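Local coordinates for hydrogenase maturation factor (Thermoanaerobacter tengcongensis, PDB 3VTI) that accepts a carbamoyl group from HypF as a thiocarbamate and dehydrates it with ATP to a nitrile during [NiFe]-hydrogenase maturation, at the interface of chains A and B. Sequence-based numbering; all coordinates share one arbitrary frame. Chains: chain A/B, Hydrogenase maturation factor.

Contact 1: the interface of chains A and B. Residues chain A 24, 26, 32; chain B 70, 72, 105-106, 127.
A:Leu26 and A:Leu32 bury the most surface here, against B:Phe70, B:Thr72 and B:Val105. This is a strand-to-strand patch of the AIR synthase-related N-terminal domain of HypE. The dimer is two-fold symmetric and is probably the one typical of this family. A:Leu26 comes from strand 24-26. Its side chain and that of B:Phe70 lie alongside each other and run antiparallel. Its CD2 methyl sits over one face of the ring, 3.9 Å from the ring centroid and offset toward the rim. The other methyl, CD1, lies 3.6 Å from B:Phe70 CD2. CD1 is also 4.1 Å from B:Ile127 CD1, so it sits between the ring and the isoleucine while CD2 covers the ring face. A:Leu32, on strand 30-37, holds CG opposite the backbone N (chi1 176°). This sends its fork toward strand 66-78 of chain B, where CD2 meets B:Thr72 CG2 at 3.6 Å. The same CD2 meets B:Val105 CG2 at 4.0 Å, with the two side chains at about a right angle. B:Val105 CG2 serves several partners. It also packs against the A:Ala24 methyl CB at 3.8 Å and lies 4.0 Å from A:Leu26 CD2. B:Ala106 adds its CB, 3.7 Å from the backbone O of A:Leu32.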
# COMPACT_ATOMS: atom_id res chain seq x y z
N ALA A 24 -17.53 -4.68 -14.16
CA ALA A 24 -18.93 -5.05 -14.00
C ALA A 24 -19.79 -4.19 -14.92
O ALA A 24 -19.51 -3.01 -15.10
CB ALA A 24 -19.37 -4.87 -12.56
N LEU A 26 -23.33 -2.57 -15.10
CA LEU A 26 -24.48 -2.27 -14.25
C LEU A 26 -25.55 -1.50 -15.00
O LEU A 26 -25.23 -0.64 -15.83
CB LEU A 26 -24.06 -1.51 -12.99
CG LEU A 26 -22.78 -1.95 -12.28
CD1 LEU A 26 -22.34 -0.86 -11.31
CD2 LEU A 26 -22.92 -3.28 -11.59
N LEU A 32 -18.23 -0.53 -14.32
CA LEU A 32 -17.52 -0.20 -13.07
C LEU A 32 -16.33 -1.12 -12.79
O LEU A 32 -16.47 -2.35 -12.76
CB LEU A 32 -18.47 -0.23 -11.86
CG LEU A 32 -17.90 -0.00 -10.46
CD1 LEU A 32 -17.37 1.43 -10.28
CD2 LEU A 32 -18.96 -0.34 -9.43
N PHE B 70 -24.15 -1.09 -5.49
CA PHE B 70 -22.98 -1.86 -5.91
C PHE B 70 -21.69 -1.30 -5.35
O PHE B 70 -21.48 -0.08 -5.35
CB PHE B 70 -22.93 -1.98 -7.44
CG PHE B 70 -24.22 -2.47 -8.06
CD1 PHE B 70 -24.71 -3.74 -7.78
CD2 PHE B 70 -24.95 -1.64 -8.91
CE1 PHE B 70 -25.90 -4.19 -8.34
CE2 PHE B 70 -26.16 -2.08 -9.48
CZ PHE B 70 -26.63 -3.36 -9.19
N THR B 72 -17.22 -1.96 -4.93
CA THR B 72 -16.01 -2.63 -5.35
C THR B 72 -15.16 -2.80 -4.11
O THR B 72 -15.33 -2.07 -3.14
CB THR B 72 -15.22 -1.80 -6.38
OG1 THR B 72 -14.79 -0.59 -5.77
CG2 THR B 72 -16.05 -1.50 -7.62
N VAL B 105 -19.36 -6.10 -6.77
CA VAL B 105 -19.50 -6.45 -8.19
C VAL B 105 -18.17 -6.50 -8.98
O VAL B 105 -18.09 -7.11 -10.06
CB VAL B 105 -20.54 -5.54 -8.91
CG1 VAL B 105 -21.89 -5.65 -8.25
CG2 VAL B 105 -20.09 -4.09 -8.94
N ALA B 106 -17.13 -5.87 -8.44
CA ALA B 106 -15.80 -5.89 -9.05
C ALA B 106 -14.79 -5.69 -7.96
O ALA B 106 -15.10 -5.12 -6.92
CB ALA B 106 -15.67 -4.79 -10.12
N ILE B 127 -21.42 2.88 -5.73
CA ILE B 127 -22.42 3.67 -6.43
C ILE B 127 -23.79 3.42 -5.85
O ILE B 127 -24.09 2.31 -5.37
CB ILE B 127 -22.44 3.42 -7.96
CG1 ILE B 127 -22.73 1.97 -8.29
CG2 ILE B 127 -21.14 3.88 -8.63
CD1 ILE B 127 -24.16 1.74 -8.70

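Contact 2: the interface of chains A and B. Residues chain A 72-74, 106-107; chain B 32-34, 125.
A:Thr72 and B:Thr34 meet through carbon atoms and through a shared water. They belong to facing strands of the AIR synthase-related N-terminal domains of two HypE copies, strand 66-78 of chain A and strand 30-37 of chain B. B:Thr34 turns its CG2 methyl toward chain A, 3.6 Å from A:Thr72 CB. The same methyl lies 3.6 Å from A:Gly107 CA, where the glycine has no side chain to keep the methyl away. A:Thr72 turns its own methyl, CG2, to B:Leu32, the counterpart with chains exchanged of the leucine-threonine pair of contact 1. Beside these apolar contacts, A:Ala106 CB makes a van der Waals contact with the carbonyl O of B:Leu32, again a counterpart across the two-fold. The polar contacts run through the hydroxyls. In B:Thr34 a chi1 of -172° swings OG1 away from the backbone N, which leaves CG2 for the carbon contacts and turns the hydroxyl to the water. Water 1 bridges the chains, 3.0 Å from A:Thr72 OG1 and 2.9 Å from B:Thr34 OG1. Within chain B, B:Ser125 OG and B:Thr34 OG1 share a hydrogen bond of 3.1 Å. This second-shell bond probably helps fix the rotation of B:Thr34 and so the place of the bridging water.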
# COMPACT_ATOMS: atom_id res chain seq x y z
N THR A 72 -12.33 7.60 -9.71
CA THR A 72 -12.02 7.95 -8.35
C THR A 72 -10.54 7.71 -8.14
O THR A 72 -9.95 6.87 -8.81
CB THR A 72 -12.81 7.10 -7.37
OG1 THR A 72 -12.64 5.73 -7.70
CG2 THR A 72 -14.31 7.45 -7.43
N ALA A 73 -9.93 8.47 -7.24
CA ALA A 73 -8.50 8.32 -6.95
C ALA A 73 -8.25 8.26 -5.45
O ALA A 73 -8.51 9.22 -4.73
CB ALA A 73 -7.69 9.43 -7.60
N ALA A 74 -7.76 7.12 -4.99
CA ALA A 74 -7.42 6.94 -3.60
C ALA A 74 -5.90 6.80 -3.43
O ALA A 74 -5.27 6.00 -4.12
CB ALA A 74 -8.15 5.76 -3.02
N ALA A 106 -14.14 12.00 -7.50
CA ALA A 106 -14.11 11.71 -6.07
C ALA A 106 -12.76 11.12 -5.71
O ALA A 106 -12.00 10.69 -6.58
CB ALA A 106 -15.22 10.74 -5.70
N GLY A 107 -12.46 11.10 -4.42
CA GLY A 107 -11.23 10.49 -3.98
C GLY A 107 -11.05 10.41 -2.48
O GLY A 107 -12.00 10.60 -1.70
N LEU B 32 -21.18 8.41 -6.64
CA LEU B 32 -19.92 7.69 -6.67
C LEU B 32 -18.98 8.19 -5.59
O LEU B 32 -18.73 9.39 -5.48
CB LEU B 32 -19.25 7.79 -8.05
CG LEU B 32 -17.91 7.09 -8.24
CD1 LEU B 32 -18.02 5.59 -8.01
CD2 LEU B 32 -17.33 7.38 -9.61
N THR B 33 -18.46 7.25 -4.80
CA THR B 33 -17.54 7.55 -3.72
C THR B 33 -16.48 6.45 -3.63
O THR B 33 -16.74 5.31 -4.03
CB THR B 33 -18.28 7.65 -2.36
OG1 THR B 33 -17.35 7.96 -1.32
CG2 THR B 33 -19.00 6.34 -2.03
N THR B 34 -15.31 6.80 -3.12
CA THR B 34 -14.28 5.81 -2.76
C THR B 34 -13.69 6.17 -1.40
O THR B 34 -13.77 7.32 -0.96
CB THR B 34 -13.14 5.74 -3.80
OG1 THR B 34 -12.27 4.63 -3.48
CG2 THR B 34 -12.32 7.03 -3.81
N SER B 125 -15.03 1.27 -3.29
CA SER B 125 -15.77 2.30 -4.00
C SER B 125 -17.22 1.88 -4.06
O SER B 125 -17.51 0.68 -3.98
CB SER B 125 -15.24 2.48 -5.42
OG SER B 125 -13.87 2.79 -5.41
O HOH W 1 -10.58 4.67 -5.78

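Contact 3: the interface of chains A and B. Residues chain A 8, 12; chain B 73, 75, 90, 104, 106-107, 109.
A:Phe12 and A:Phe8 together press an aromatic pair into chain B, where B:Phe75, B:Ile104 and B:Val90 receive them. The first helix of this truncated HypE construct, 4-11, and the residue after it lie against strands and helix 83-100 of the partner's AIR synthase-related N-terminal domain. Within chain A the two rings meet edge to face, with A:Phe12 CD2 3.5 Å above the plane of A:Phe8. B:Ile104 covers one face of the A:Phe12 ring, toward its CG and CD1 rim; its CG2 is 3.8 Å from CG. On the other face, toward the CZ rim, B:Val90 CG1 from helix 83-100 is 3.7 Å from CZ, so the ring is held between the two side chains. B:Phe75 comes from the opposite direction to A:Phe12 and puts its CZ near CE2. Replacing A:Phe12 with an alanine would probably open a gap between B:Ile104 and B:Val90 and leave the face of A:Phe8 without its edge partner. The extended chi1 of A:Phe8 (177°) directs its ring at strands 66-78 and 103-112. B:Phe75 CE1 lies in the plane of this ring at its edge, 3.7 Å from CD2. The tip, CZ, rests 3.8 Å from B:Gly107 CA. Toward the polar rim, B:Thr109 OG1 lies 4.2 Å from A:Phe8 CD2, and the backbone O of B:Ala73 approaches CE2 at 3.8 Å.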
# COMPACT_ATOMS: atom_id res chain seq x y z
N PHE A 8 -11.55 -14.37 -1.96
CA PHE A 8 -12.34 -13.27 -2.51
C PHE A 8 -13.56 -13.80 -3.26
O PHE A 8 -14.69 -13.37 -3.02
CB PHE A 8 -11.46 -12.40 -3.42
CG PHE A 8 -12.18 -11.27 -4.11
CD1 PHE A 8 -12.92 -11.49 -5.27
CD2 PHE A 8 -12.09 -9.97 -3.63
CE1 PHE A 8 -13.58 -10.44 -5.92
CE2 PHE A 8 -12.73 -8.92 -4.27
CZ PHE A 8 -13.48 -9.15 -5.41
N PHE A 12 -17.59 -12.97 -1.93
CA PHE A 12 -18.35 -12.03 -2.74
C PHE A 12 -19.00 -12.72 -3.96
O PHE A 12 -19.25 -12.08 -4.99
CB PHE A 12 -17.49 -10.83 -3.14
CG PHE A 12 -16.72 -10.22 -1.99
CD1 PHE A 12 -17.38 -9.77 -0.86
CD2 PHE A 12 -15.33 -10.11 -2.05
CE1 PHE A 12 -16.68 -9.22 0.20
CE2 PHE A 12 -14.62 -9.56 -0.99
CZ PHE A 12 -15.29 -9.11 0.14
N ALA B 73 -14.26 -3.78 -4.15
CA ALA B 73 -13.37 -4.05 -3.03
C ALA B 73 -11.98 -4.34 -3.57
O ALA B 73 -11.79 -5.25 -4.37
CB ALA B 73 -13.87 -5.22 -2.21
N PHE B 75 -7.91 -4.99 -2.37
CA PHE B 75 -7.11 -5.46 -1.25
C PHE B 75 -5.63 -5.33 -1.54
O PHE B 75 -5.14 -5.79 -2.58
CB PHE B 75 -7.43 -6.92 -0.95
CG PHE B 75 -8.82 -7.15 -0.50
CD1 PHE B 75 -9.85 -7.31 -1.42
CD2 PHE B 75 -9.12 -7.22 0.86
CE1 PHE B 75 -11.15 -7.54 -0.99
CE2 PHE B 75 -10.43 -7.44 1.29
CZ PHE B 75 -11.44 -7.60 0.37
N VAL B 90 -13.10 -10.89 5.24
CA VAL B 90 -13.94 -11.01 4.06
C VAL B 90 -15.37 -11.45 4.43
O VAL B 90 -16.34 -10.96 3.84
CB VAL B 90 -13.29 -11.95 3.02
CG1 VAL B 90 -14.23 -12.23 1.90
CG2 VAL B 90 -12.03 -11.31 2.46
N ILE B 104 -20.86 -6.70 -3.84
CA ILE B 104 -19.52 -6.44 -4.36
C ILE B 104 -19.48 -6.99 -5.79
O ILE B 104 -19.60 -8.20 -5.99
CB ILE B 104 -18.42 -7.07 -3.45
CG1 ILE B 104 -18.23 -6.23 -2.17
CG2 ILE B 104 -17.08 -7.13 -4.17
CD1 ILE B 104 -19.25 -6.47 -1.10
N ALA B 106 -17.13 -5.87 -8.44
CA ALA B 106 -15.80 -5.89 -9.05
C ALA B 106 -14.79 -5.69 -7.96
O ALA B 106 -15.10 -5.12 -6.92
CB ALA B 106 -15.67 -4.79 -10.12
N GLY B 107 -13.56 -6.14 -8.19
CA GLY B 107 -12.50 -6.00 -7.20
C GLY B 107 -11.10 -6.16 -7.74
O GLY B 107 -10.88 -6.33 -8.94
N THR B 109 -6.95 -7.62 -6.05
CA THR B 109 -6.18 -8.23 -4.98
C THR B 109 -4.70 -8.14 -5.33
O THR B 109 -4.27 -8.65 -6.36
CB THR B 109 -6.61 -9.69 -4.82
OG1 THR B 109 -7.91 -9.72 -4.22
CG2 THR B 109 -5.65 -10.44 -3.94

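The C-alpha centres of contact 1 lie about 13 Å from those of contact 2 and about 10 Å from those of contact 3. Contacts 2 and 3 are about 16 Å apart. Contacts 1 and 3 share B:Ala106. Strands 66-78 and 103-112 supply residues to all three, from chain B in contacts 1 and 3 and from chain A in contact 2. Contacts 1 and 2 overlap as twins: A:Leu32 with B:Thr72 and B:Ala106 becomes B:Leu32 with A:Thr72 and A:Ala106. The short spacing and shared strands suggest parts of one dimer interface. The assembly also holds two other protein chains.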